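Local coordinates for dihydrodipicolinate synthase (Rhodopseudomonas palustris, PDB 3DZ1), which acts as a dihydrodipicolinate synthase, a TIM-barrel lyase of the DapA family that probably joins pyruvate to aspartate semialdehyde on the route to lysine, at the interface of chains A and B and the interface of chains A and C. Residues are numbered along the deposited sequence; one frame, centred on the assembly and turned at random. Chains: chain A/B/C, Dihydrodipicolinate synthase.

The centres of contact 1 and contact 2 lie about 35 Å apart, and the two share no residue. Contact 1 is built from helices 205-211 and 238-255 of chain A and helix 289-301 of chain B. Contact 2 uses the loop before helix 117-131 and the loop after helix 143-146 from both chain A and chain C. Chain A thus meets different neighbours through separate surfaces. Each interface is two-fold symmetric, a pattern consistent with the four copies of the deposited assembly forming a tetramer of pairwise contacts, although the coordinates alone do not prove that oligomer in solution.

Contact 1: the interface of chains A and B. Residues chain A 207, 238-239, 242-243, 246; chain B 294, 297, 301.
B:Tyr297 reaches into chain A with its CG anti to its own backbone N (chi1 -177°), and chain A takes one face and the rim of its ring. A:Arg238, extended from CG to NE, comes tip to tip against it and lays its guanidinium over that face, the planes 12° apart. NE of A:Arg238 stands 3.7 Å from the centroid of the B:Tyr297 ring, a cation-pi contact. CD of B:Arg301, from the tyrosine's own chain, packs on the opposite face, towards the rim. At the edge the ring turns a corner into A:His242: CE2 of B:Tyr297 points down on the centre of the imidazole, 3.4 Å from its CG, edge-to-face. The phenol OH donates a 2.6 Å hydrogen bond to OD1 of A:Asp239, on the lone pair turned away from the other oxygen, with ring and carboxylate nearly coplanar. An alanine in place of B:Tyr297 would probably leave A:Arg238 and A:His242 without their aromatic partner and A:Asp239 without this phenol donor, loosening the patch.

B:Arg301 bends at its third torsion, bringing its guanidinium beneath CB of A:His242. Its NH2 binds OD1 of A:Asn243 at 2.7 Å, within both the amide carbonyl and guanidinium planes. The same NH2 gives a nearly straight hydrogen bond, 170° at H, to OD2 of A:Asp246 at 3.0 Å, which is also a salt bridge and meets that carboxylate from above its plane. A water 2.8 Å from NE of B:Arg301 links it to this OD2. Farther along, CB of B:Glu294 lies over the face of A:Phe207, 3.5 Å from CE1, while CE1 of A:His242 rests against a face of the same phenyl ring. Side chains from successive turns of helix 238-255 and from helix 205-211 in chain A here receive one side of helix 289-301, near the C-terminus of chain B.

Contact 2: the interface of chains A and C. Residues chain A 112, 114-115, 147-149; chain C 112, 114-115, 147-149.
The guanidinium of A:Arg115 has the guanidinium of C:Arg115 on one face, centred and only 17° from parallel, with the two CZ atoms 4.3 Å apart. Its other face carries the backbone of chain C: the carbonyl O of C:Ser147 and CA of C:Val148, both towards the rim. The backbone carbonyl of C:Leu114 meets its edge in plane. Exchanging the chains gives the same surroundings for C:Arg115, so the two arginines form a symmetric stacked pair.

The two side chains cross at about a right angle, their tips reaching past each other; each has its CG beside the backbone N and bends at the third torsion (chi3 91°), which turns its guanidinium onto the other's. NH2 of A:Arg115 donates to the O of C:Leu114 at 3.0 Å, with 162° at H, although it approaches from above the carbonyl plane rather than along a lone pair. NH1 of A:Arg115 adds a weak bond to that O at 3.5 Å. The O of C:Ser147, 3.4 Å from NE of A:Arg115, lies over the guanidinium face, where its partial negative charge may offset the repulsion of like charges in the stack. CD of A:Arg115 packs 3.9 Å from CG2 of C:Val149; separately, its CG lies 3.4 Å from NH2 of the stacked C:Arg115, a methylene against the guanidinium.

The arginine pair belongs to the loop linking strand 105-108 to helix 117-131, and the backbone that receives it to the turn between helices 143-146 and 152-161. In both chains these are barrel loops following strands, the end at which this family places its active site.

Contact 1: the interface of chains A and B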
loop_
_atom_site.group_PDB
_atom_site.type_symbol
_atom_site.label_atom_id
_atom_site.label_comp_id
_atom_site.label_asym_id
_atom_site.label_seq_id
_atom_site.Cartn_x
_atom_site.Cartn_y
_atom_site.Cartn_z
ATOM N N PHE A 207 -20.072 14.716 -16.890
ATOM C CA PHE A 207 -19.119 14.739 -17.989
ATOM C C PHE A 207 -18.855 13.356 -18.572
ATOM O O PHE A 207 -18.495 13.231 -19.738
ATOM C CB PHE A 207 -17.816 15.403 -17.534
ATOM C CG PHE A 207 -17.931 16.895 -17.366
ATOM C CD1 PHE A 207 -18.180 17.713 -18.467
ATOM C CD2 PHE A 207 -17.820 17.484 -16.110
ATOM C CE1 PHE A 207 -18.319 19.092 -18.319
ATOM C CE2 PHE A 207 -17.956 18.862 -15.951
ATOM C CZ PHE A 207 -18.207 19.667 -17.059
ATOM N N ARG A 238 -27.546 19.639 -22.650
ATOM C CA ARG A 238 -26.448 19.907 -21.730
ATOM C C ARG A 238 -26.790 20.726 -20.487
ATOM O O ARG A 238 -26.474 20.318 -19.370
ATOM C CB ARG A 238 -25.286 20.583 -22.469
ATOM C CG ARG A 238 -23.942 20.372 -21.772
ATOM C CD ARG A 238 -22.793 21.114 -22.445
ATOM N NE ARG A 238 -21.503 20.634 -21.951
ATOM C CZ ARG A 238 -20.332 21.208 -22.213
ATOM N NH1 ARG A 238 -20.275 22.298 -22.966
ATOM N NH2 ARG A 238 -19.213 20.682 -21.731
ATOM N N ASP A 239 -27.419 21.881 -20.674
ATOM C CA ASP A 239 -27.757 22.723 -19.532
ATOM C C ASP A 239 -28.735 22.046 -18.587
ATOM O O ASP A 239 -28.558 22.104 -17.377
ATOM C CB ASP A 239 -28.327 24.071 -19.989
ATOM C CG ASP A 239 -27.294 24.931 -20.705
ATOM O OD1 ASP A 239 -26.084 24.667 -20.548
ATOM O OD2 ASP A 239 -27.689 25.883 -21.417
ATOM N N HIS A 242 -26.861 19.209 -16.715
ATOM C CA HIS A 242 -25.981 19.753 -15.682
ATOM C C HIS A 242 -26.729 20.468 -14.557
ATOM O O HIS A 242 -26.265 20.492 -13.418
ATOM C CB HIS A 242 -24.950 20.692 -16.312
ATOM C CG HIS A 242 -23.811 19.973 -16.962
ATOM N ND1 HIS A 242 -22.628 19.711 -16.305
ATOM C CD2 HIS A 242 -23.695 19.413 -18.189
ATOM C CE1 HIS A 242 -21.832 19.020 -17.101
ATOM N NE2 HIS A 242 -22.456 18.825 -18.249
ATOM N N ASN A 243 -27.881 21.060 -14.860
ATOM C CA ASN A 243 -28.631 21.733 -13.806
ATOM C C ASN A 243 -29.125 20.711 -12.790
ATOM O O ASN A 243 -29.019 20.919 -11.578
ATOM C CB ASN A 243 -29.826 22.499 -14.379
ATOM C CG ASN A 243 -29.416 23.759 -15.114
ATOM O OD1 ASN A 243 -28.279 24.226 -14.995
ATOM N ND2 ASN A 243 -30.349 24.327 -15.873
ATOM N N ASP A 246 -26.089 19.141 -10.904
ATOM C CA ASP A 246 -25.590 20.101 -9.916
ATOM C C ASP A 246 -26.463 20.214 -8.676
ATOM O O ASP A 246 -25.964 20.511 -7.582
ATOM C CB ASP A 246 -25.439 21.488 -10.545
ATOM C CG ASP A 246 -24.285 21.563 -11.520
ATOM O OD1 ASP A 246 -23.556 20.556 -11.669
ATOM O OD2 ASP A 246 -24.102 22.634 -12.133
ATOM N N GLU B 294 -14.502 21.553 -20.873
ATOM C CA GLU B 294 -15.342 21.181 -19.739
ATOM C C GLU B 294 -15.145 22.163 -18.589
ATOM O O GLU B 294 -16.110 22.569 -17.946
ATOM C CB GLU B 294 -15.026 19.750 -19.289
ATOM C CG GLU B 294 -15.215 18.720 -20.405
ATOM C CD GLU B 294 -14.823 17.316 -19.999
ATOM O OE1 GLU B 294 -13.800 17.163 -19.303
ATOM O OE2 GLU B 294 -15.529 16.362 -20.389
ATOM N N TYR B 297 -16.826 25.299 -19.432
ATOM C CA TYR B 297 -18.271 25.174 -19.267
ATOM C C TYR B 297 -18.659 25.440 -17.814
ATOM O O TYR B 297 -19.598 26.188 -17.538
ATOM C CB TYR B 297 -18.739 23.774 -19.678
ATOM C CG TYR B 297 -20.238 23.587 -19.597
ATOM C CD1 TYR B 297 -21.098 24.307 -20.425
ATOM C CD2 TYR B 297 -20.798 22.692 -18.689
ATOM C CE1 TYR B 297 -22.485 24.137 -20.351
ATOM C CE2 TYR B 297 -22.182 22.512 -18.608
ATOM C CZ TYR B 297 -23.017 23.236 -19.441
ATOM O OH TYR B 297 -24.379 23.047 -19.363
ATOM N N ARG B 301 -20.927 28.676 -16.065
ATOM C CA ARG B 301 -22.120 28.496 -15.242
ATOM C C ARG B 301 -21.982 29.161 -13.879
ATOM O O ARG B 301 -22.975 29.438 -13.207
ATOM C CB ARG B 301 -22.423 27.004 -15.083
ATOM C CG ARG B 301 -22.921 26.362 -16.374
ATOM C CD ARG B 301 -22.847 24.850 -16.332
ATOM N NE ARG B 301 -23.718 24.260 -15.323
ATOM C CZ ARG B 301 -25.044 24.253 -15.384
ATOM N NH1 ARG B 301 -25.670 24.811 -16.412
ATOM N NH2 ARG B 301 -25.745 23.677 -14.417
HETATM O O HOH W 1 -21.938 23.218 -13.416
#

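Contact 2: the interface of chains A and C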
loop_
_atom_site.group_PDB
_atom_site.type_symbol
_atom_site.label_atom_id
_atom_site.label_comp_id
_atom_site.label_asym_id
_atom_site.label_seq_id
_atom_site.Cartn_x
_atom_site.Cartn_y
_atom_site.Cartn_z
ATOM N N PRO A 112 -6.720 -6.890 -4.821
ATOM C CA PRO A 112 -5.918 -5.689 -4.558
ATOM C C PRO A 112 -4.400 -5.764 -4.741
ATOM O O PRO A 112 -3.733 -4.730 -4.769
ATOM C CB PRO A 112 -6.308 -5.327 -3.124
ATOM C CG PRO A 112 -6.546 -6.676 -2.506
ATOM C CD PRO A 112 -7.341 -7.392 -3.582
ATOM N N LEU A 114 -2.679 -7.179 -7.463
ATOM C CA LEU A 114 -2.210 -7.118 -8.846
ATOM C C LEU A 114 -1.584 -5.769 -9.208
ATOM O O LEU A 114 -2.201 -4.716 -9.032
ATOM C CB LEU A 114 -3.363 -7.427 -9.805
ATOM C CG LEU A 114 -4.167 -8.700 -9.521
ATOM C CD1 LEU A 114 -5.157 -8.929 -10.651
ATOM C CD2 LEU A 114 -3.235 -9.895 -9.379
ATOM N N ARG A 115 -0.357 -5.803 -9.719
ATOM C CA ARG A 115 0.331 -4.571 -10.098
ATOM C C ARG A 115 0.727 -4.524 -11.572
ATOM O O ARG A 115 0.335 -3.608 -12.301
ATOM C CB ARG A 115 1.580 -4.368 -9.231
ATOM C CG ARG A 115 1.307 -4.369 -7.738
ATOM C CD ARG A 115 2.538 -3.993 -6.917
ATOM N NE ARG A 115 2.634 -2.556 -6.642
ATOM C CZ ARG A 115 3.018 -1.634 -7.520
ATOM N NH1 ARG A 115 3.352 -1.980 -8.756
ATOM N NH2 ARG A 115 3.077 -0.361 -7.156
ATOM N N SER A 147 -7.134 -0.390 -5.373
ATOM C CA SER A 147 -5.703 -0.167 -5.576
ATOM C C SER A 147 -5.207 -0.445 -6.989
ATOM O O SER A 147 -4.400 0.309 -7.523
ATOM C CB SER A 147 -4.893 -1.014 -4.586
ATOM O OG SER A 147 -5.288 -0.749 -3.249
ATOM N N VAL A 148 -5.681 -1.527 -7.594
ATOM C CA VAL A 148 -5.245 -1.877 -8.941
ATOM C C VAL A 148 -5.541 -0.778 -9.959
ATOM O O VAL A 148 -6.612 -0.175 -9.946
ATOM C CB VAL A 148 -5.912 -3.182 -9.413
ATOM C CG1 VAL A 148 -5.466 -3.514 -10.833
ATOM C CG2 VAL A 148 -5.563 -4.316 -8.459
ATOM N N VAL A 149 -4.580 -0.518 -10.838
ATOM C CA VAL A 149 -4.755 0.487 -11.876
ATOM C C VAL A 149 -4.653 -0.212 -13.229
ATOM O O VAL A 149 -3.718 -0.977 -13.469
ATOM C CB VAL A 149 -3.679 1.601 -11.790
ATOM C CG1 VAL A 149 -3.844 2.586 -12.946
ATOM C CG2 VAL A 149 -3.789 2.326 -10.462
ATOM N N PRO C 112 7.904 4.996 -5.334
ATOM C CA PRO C 112 7.014 3.935 -4.846
ATOM C C PRO C 112 5.579 3.877 -5.377
ATOM O O PRO C 112 4.893 2.874 -5.182
ATOM C CB PRO C 112 7.060 4.124 -3.329
ATOM C CG PRO C 112 7.210 5.612 -3.194
ATOM C CD PRO C 112 8.254 5.931 -4.249
ATOM N N LEU C 114 4.566 4.158 -8.734
ATOM C CA LEU C 114 4.414 3.589 -10.071
ATOM C C LEU C 114 3.829 2.175 -10.059
ATOM O O LEU C 114 4.347 1.280 -9.387
ATOM C CB LEU C 114 5.764 3.584 -10.795
ATOM C CG LEU C 114 6.537 4.907 -10.811
ATOM C CD1 LEU C 114 7.762 4.761 -11.699
ATOM C CD2 LEU C 114 5.647 6.035 -11.315
ATOM N N ARG C 115 2.749 1.974 -10.808
ATOM C CA ARG C 115 2.112 0.661 -10.867
ATOM C C ARG C 115 2.053 0.076 -12.276
ATOM O O ARG C 115 2.558 -1.022 -12.524
ATOM C CB ARG C 115 0.694 0.728 -10.285
ATOM C CG ARG C 115 0.629 1.271 -8.869
ATOM C CD ARG C 115 -0.768 1.161 -8.264
ATOM N NE ARG C 115 -0.983 -0.086 -7.524
ATOM C CZ ARG C 115 -1.200 -1.275 -8.079
ATOM N NH1 ARG C 115 -1.236 -1.406 -9.398
ATOM N NH2 ARG C 115 -1.391 -2.337 -7.308
ATOM N N SER C 147 8.160 -1.252 -3.430
ATOM C CA SER C 147 6.802 -1.592 -3.853
ATOM C C SER C 147 6.645 -1.856 -5.344
ATOM O O SER C 147 5.946 -2.783 -5.740
ATOM C CB SER C 147 5.828 -0.482 -3.436
ATOM O OG SER C 147 5.905 -0.237 -2.040
ATOM N N VAL C 148 7.285 -1.041 -6.173
ATOM C CA VAL C 148 7.175 -1.212 -7.617
ATOM C C VAL C 148 7.644 -2.588 -8.085
ATOM O O VAL C 148 8.660 -3.102 -7.620
ATOM C CB VAL C 148 7.983 -0.133 -8.362
ATOM C CG1 VAL C 148 7.879 -0.347 -9.868
ATOM C CG2 VAL C 148 7.479 1.250 -7.977
ATOM N N VAL C 149 6.892 -3.183 -9.004
ATOM C CA VAL C 149 7.252 -4.484 -9.550
ATOM C C VAL C 149 7.483 -4.316 -11.049
ATOM O O VAL C 149 6.657 -3.726 -11.747
ATOM C CB VAL C 149 6.138 -5.538 -9.314
ATOM C CG1 VAL C 149 6.516 -6.861 -9.976
ATOM C CG2 VAL C 149 5.921 -5.737 -7.827
#